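PDB 2NSF: uncharacterized protein from Corynebacterium glutamicum, which probably catalyses the mycothiol-dependent isomerisation of maleylpyruvate, as a zinc-binding enzyme. Local coordinates for residues Val207-Asp210 against Thr215-Pro218; Asp224-Ser229 against Glu253-Pro258. One frame throughout, in Å; residues are numbered along the deposited sequence.

In the fold
Both interactions lie in the C-terminal family region, away from the zinc site, and both involve one mixed four-stranded sheet; 253-258 is a loop segment packed on it. Interaction 1 is a hairpin, with strand 215-218 at the sheet's edge, and it is held by backbone hydrogen bonds. Interaction 2 is smaller and apolar: the tail 253-258 meets strand 226-230 without any hydrogen bond between the two segments. The centres are about 11 Å apart. Strands 206-210 and 226-230 are neighbours, and they meet through the backbone of L209 and V207 with V228. Each interaction is partly buried. In interaction 1, L208 and Y217 pack on helices; on the opposite face V207 is buried, while R216 and P218 are exposed.

Interaction 1. Residues Val207-Asp210 against Thr215-Pro218; sequences VLLD and TRYP
L208 and Y217 are joined by two backbone hydrogen bonds, L208 N to Y217 O (3.0 Å) and Y217 N to L208 O (2.8 Å). The first is nearly straight at the hydrogen (174°). D210 and T215 form the next hydrogen-bonded pair. L209 with R216 and V207 with P218 are non-hydrogen-bonded pairs.

Side-chain contact splits by face. On one, V207 CG1 sits 3.8 Å above the centre of the R216 guanidinium, and V207 CG2 meets P218 CB at 4.1 Å. The arginine chain bends at chi3 (56°), bringing that group back over the valine. L209 CD1 lies against R216 CG. On the other face, L208 CB touches Y217 CB at 4.0 Å, and helices 183-199 and 232-239 cover both residues.

The polar ends have further partners. One water gives a hydrogen bond to D210 OD2 (2.7 Å) and also bonds Y217 OH, at the ring edge. D210 OD2 and T215 OG1 both bond S213 in the turn. R216 NH1 makes a salt bridge with E225.

The backbone thus fixes the hairpin register. S213 ties D210 to T215 at the turn, and the water links D210 to the end of the Y217 side chain.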
loop_
_atom_site.group_PDB
_atom_site.type_symbol
_atom_site.label_atom_id
_atom_site.label_comp_id
_atom_site.label_asym_id
_atom_site.label_seq_id
_atom_site.Cartn_x
_atom_site.Cartn_y
_atom_site.Cartn_z
ATOM N N VAL A 207 -10.876 -17.503 6.385
ATOM C CA VAL A 207 -11.672 -16.329 6.724
ATOM C C VAL A 207 -10.978 -15.520 7.813
ATOM O O VAL A 207 -10.581 -16.071 8.837
ATOM C CB VAL A 207 -13.075 -16.731 7.247
ATOM C CG1 VAL A 207 -13.885 -15.482 7.607
ATOM C CG2 VAL A 207 -13.809 -17.554 6.190
ATOM N N LEU A 208 -10.830 -14.218 7.590
ATOM C CA LEU A 208 -10.211 -13.353 8.586
ATOM C C LEU A 208 -11.331 -12.796 9.449
ATOM O O LEU A 208 -12.390 -12.432 8.938
ATOM C CB LEU A 208 -9.475 -12.194 7.921
ATOM C CG LEU A 208 -8.452 -12.516 6.835
ATOM C CD1 LEU A 208 -7.772 -11.218 6.429
ATOM C CD2 LEU A 208 -7.433 -13.543 7.332
ATOM N N LEU A 209 -11.099 -12.721 10.753
ATOM C CA LEU A 209 -12.117 -12.199 11.647
ATOM C C LEU A 209 -11.605 -11.045 12.482
ATOM O O LEU A 209 -10.629 -11.191 13.213
ATOM C CB LEU A 209 -12.621 -13.301 12.589
ATOM C CG LEU A 209 -13.557 -12.851 13.720
ATOM C CD1 LEU A 209 -14.865 -12.326 13.138
ATOM C CD2 LEU A 209 -13.826 -14.021 14.662
ATOM N N ASP A 210 -12.251 -9.893 12.333
ATOM C CA ASP A 210 -11.932 -8.722 13.140
ATOM C C ASP A 210 -12.808 -9.069 14.337
ATOM O O ASP A 210 -14.013 -8.811 14.326
ATOM C CB ASP A 210 -12.451 -7.449 12.469
ATOM C CG ASP A 210 -12.325 -6.224 13.365
ATOM O OD1 ASP A 210 -12.103 -6.386 14.585
ATOM O OD2 ASP A 210 -12.466 -5.098 12.850
ATOM N N THR A 215 -16.456 -8.713 12.420
ATOM C CA THR A 215 -16.546 -8.565 10.975
ATOM C C THR A 215 -15.681 -9.618 10.302
ATOM O O THR A 215 -14.482 -9.712 10.567
ATOM C CB THR A 215 -16.084 -7.167 10.518
ATOM O OG1 THR A 215 -16.886 -6.168 11.166
ATOM C CG2 THR A 215 -16.232 -7.021 9.005
ATOM N N ARG A 216 -16.299 -10.423 9.442
ATOM C CA ARG A 216 -15.587 -11.475 8.722
ATOM C C ARG A 216 -15.160 -10.981 7.342
ATOM O O ARG A 216 -15.869 -10.208 6.698
ATOM C CB ARG A 216 -16.478 -12.723 8.579
ATOM C CG ARG A 216 -16.575 -13.585 9.839
ATOM C CD ARG A 216 -17.764 -14.555 9.791
ATOM N NE ARG A 216 -17.752 -15.434 8.620
ATOM C CZ ARG A 216 -17.357 -16.704 8.624
ATOM N NH1 ARG A 216 -16.927 -17.278 9.742
ATOM N NH2 ARG A 216 -17.393 -17.407 7.499
ATOM N N TYR A 217 -13.989 -11.434 6.908
ATOM C CA TYR A 217 -13.425 -11.084 5.610
ATOM C C TYR A 217 -13.062 -12.419 4.968
ATOM O O TYR A 217 -11.932 -12.891 5.080
ATOM C CB TYR A 217 -12.172 -10.222 5.798
ATOM C CG TYR A 217 -12.464 -8.852 6.369
ATOM C CD1 TYR A 217 -12.849 -7.800 5.543
ATOM C CD2 TYR A 217 -12.375 -8.612 7.742
ATOM C CE1 TYR A 217 -13.137 -6.542 6.062
ATOM C CE2 TYR A 217 -12.664 -7.354 8.275
ATOM C CZ TYR A 217 -13.044 -6.326 7.427
ATOM O OH TYR A 217 -13.324 -5.077 7.935
ATOM N N PRO A 218 -14.034 -13.057 4.302
ATOM C CA PRO A 218 -13.795 -14.347 3.654
ATOM C C PRO A 218 -13.042 -14.238 2.339
ATOM O O PRO A 218 -13.039 -13.194 1.694
ATOM C CB PRO A 218 -15.204 -14.891 3.452
ATOM C CG PRO A 218 -15.983 -13.641 3.142
ATOM C CD PRO A 218 -15.450 -12.655 4.171
HETATM O O HOH W 1 -13.592 -4.538 10.516
#

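Interaction 2. Residues Asp224-Ser229 against Glu253-Pro258; sequences DEVVVS and EVPEPP
V226 and V228 meet P255 through single methyl groups. V226 CG1 comes tip to tip with P255 CD, at 4.1 Å. V228 CG2 approaches the same ring carbon at 4.2 Å. P255 CD is therefore shared by two alternate valines of strand 226-230, with V227 between them. A longer apolar contact joins V228 CG2 to V254 CG1, at 4.4 Å. No hydrogen bond links the two segments. Their nearest CA atoms, those of V228 and V254, are 6.7 Å apart, and the touching is left to side chains.

The two valines have the same shape. V226 CG1 is anti to the backbone N (chi1 177°), and this turns it to the proline ring. V228 has nearly the same torsion, but its other methyl does the touching. As alternate residues of a strand, both point toward the tail. V227 lies on the other face and packs against L209.

The next shell holds both partners. V228 is fixed in the sheet by backbone hydrogen bonds to V207 and L209. V226 bonds V207 and G205. The backbone N of V227 also bonds S250 OG. On the tail side, E253 O accepts a hydrogen bond from S249 OG, and P255 O accepts one from Y238 OH. Y238 belongs to helix 232-239, and its side chain also touches V228, V254 and P257. Further along, P258 packs on L206 and A202.

The tail thus leaves strand 247-249 and runs along the helix-bearing face of the sheet. It is an extended, proline-rich segment packed over the strands and tied to helix 232-239, which packs on the mixed four-stranded sheet of this alpha-beta domain.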
loop_
_atom_site.group_PDB
_atom_site.type_symbol
_atom_site.label_atom_id
_atom_site.label_comp_id
_atom_site.label_asym_id
_atom_site.label_seq_id
_atom_site.Cartn_x
_atom_site.Cartn_y
_atom_site.Cartn_z
ATOM N N ASP A 224 -13.266 -26.707 4.220
ATOM C CA ASP A 224 -12.738 -26.653 5.561
ATOM C C ASP A 224 -12.450 -25.219 5.941
ATOM O O ASP A 224 -11.506 -24.608 5.452
ATOM C CB ASP A 224 -11.492 -27.518 5.657
ATOM C CG ASP A 224 -11.778 -28.963 5.303
ATOM O OD1 ASP A 224 -12.850 -29.458 5.713
ATOM O OD2 ASP A 224 -10.950 -29.597 4.622
ATOM N N GLU A 225 -13.299 -24.686 6.809
ATOM C CA GLU A 225 -13.146 -23.317 7.251
ATOM C C GLU A 225 -12.045 -23.177 8.289
ATOM O O GLU A 225 -11.937 -23.979 9.218
ATOM C CB GLU A 225 -14.455 -22.799 7.843
ATOM C CG GLU A 225 -14.372 -21.354 8.293
ATOM C CD GLU A 225 -15.550 -20.930 9.140
ATOM O OE1 GLU A 225 -15.720 -21.468 10.255
ATOM O OE2 GLU A 225 -16.309 -20.053 8.688
ATOM N N VAL A 226 -11.211 -22.162 8.103
ATOM C CA VAL A 226 -10.139 -21.856 9.034
ATOM C C VAL A 226 -10.291 -20.365 9.306
ATOM O O VAL A 226 -10.157 -19.545 8.399
ATOM C CB VAL A 226 -8.750 -22.130 8.435
ATOM C CG1 VAL A 226 -7.663 -21.716 9.427
ATOM C CG2 VAL A 226 -8.620 -23.606 8.103
ATOM N N VAL A 227 -10.600 -20.023 10.552
ATOM C CA VAL A 227 -10.785 -18.631 10.930
ATOM C C VAL A 227 -9.557 -18.081 11.636
ATOM O O VAL A 227 -9.146 -18.597 12.679
ATOM C CB VAL A 227 -12.003 -18.467 11.865
ATOM C CG1 VAL A 227 -12.241 -16.994 12.162
ATOM C CG2 VAL A 227 -13.233 -19.082 11.222
ATOM N N VAL A 228 -8.962 -17.048 11.048
ATOM C CA VAL A 228 -7.794 -16.394 11.627
ATOM C C VAL A 228 -8.339 -15.095 12.196
ATOM O O VAL A 228 -8.802 -14.232 11.451
ATOM C CB VAL A 228 -6.728 -16.097 10.555
ATOM C CG1 VAL A 228 -5.600 -15.262 11.152
ATOM C CG2 VAL A 228 -6.181 -17.406 10.006
ATOM N N SER A 229 -8.287 -14.956 13.518
ATOM C CA SER A 229 -8.848 -13.773 14.154
ATOM C C SER A 229 -7.896 -12.950 15.014
ATOM O O SER A 229 -6.854 -13.428 15.468
ATOM C CB SER A 229 -10.053 -14.183 15.003
ATOM O OG SER A 229 -9.649 -15.096 16.007
ATOM N N GLU A 253 -3.633 -23.617 14.580
ATOM C CA GLU A 253 -2.431 -23.305 13.814
ATOM C C GLU A 253 -2.731 -22.359 12.652
ATOM O O GLU A 253 -3.550 -22.660 11.788
ATOM C CB GLU A 253 -1.801 -24.593 13.291
ATOM C CG GLU A 253 -0.490 -24.407 12.541
ATOM C CD GLU A 253 0.718 -24.834 13.356
ATOM O OE1 GLU A 253 0.565 -25.728 14.218
ATOM O OE2 GLU A 253 1.822 -24.292 13.127
ATOM N N VAL A 254 -2.048 -21.218 12.645
ATOM C CA VAL A 254 -2.221 -20.202 11.612
ATOM C C VAL A 254 -1.485 -20.574 10.330
ATOM O O VAL A 254 -0.266 -20.733 10.325
ATOM C CB VAL A 254 -1.704 -18.826 12.099
ATOM C CG1 VAL A 254 -1.947 -17.768 11.038
ATOM C CG2 VAL A 254 -2.391 -18.442 13.402
ATOM N N PRO A 255 -2.221 -20.718 9.221
ATOM C CA PRO A 255 -1.598 -21.073 7.946
ATOM C C PRO A 255 -0.955 -19.864 7.295
ATOM O O PRO A 255 -1.267 -18.727 7.645
ATOM C CB PRO A 255 -2.772 -21.592 7.128
ATOM C CG PRO A 255 -3.893 -20.711 7.591
ATOM C CD PRO A 255 -3.691 -20.676 9.096
ATOM N N GLU A 256 -0.042 -20.107 6.361
ATOM C CA GLU A 256 0.566 -18.992 5.662
ATOM C C GLU A 256 -0.509 -18.502 4.710
ATOM O O GLU A 256 -1.105 -19.282 3.966
ATOM C CB GLU A 256 1.817 -19.429 4.901
ATOM C CG GLU A 256 3.050 -19.483 5.789
ATOM C CD GLU A 256 3.253 -18.193 6.565
ATOM O OE1 GLU A 256 3.473 -17.140 5.928
ATOM O OE2 GLU A 256 3.186 -18.229 7.813
ATOM N N PRO A 257 -0.790 -17.196 4.734
ATOM C CA PRO A 257 -1.813 -16.632 3.859
ATOM C C PRO A 257 -1.396 -16.582 2.401
ATOM O O PRO A 257 -0.208 -16.695 2.074
ATOM C CB PRO A 257 -2.010 -15.239 4.435
ATOM C CG PRO A 257 -0.603 -14.875 4.830
ATOM C CD PRO A 257 -0.135 -16.138 5.525
ATOM N N PRO A 258 -2.373 -16.436 1.498
ATOM C CA PRO A 258 -2.068 -16.359 0.072
ATOM C C PRO A 258 -1.229 -15.098 -0.115
ATOM O O PRO A 258 -1.355 -14.146 0.653
ATOM C CB PRO A 258 -3.444 -16.220 -0.573
ATOM C CG PRO A 258 -4.334 -16.960 0.370
ATOM C CD PRO A 258 -3.828 -16.521 1.724
#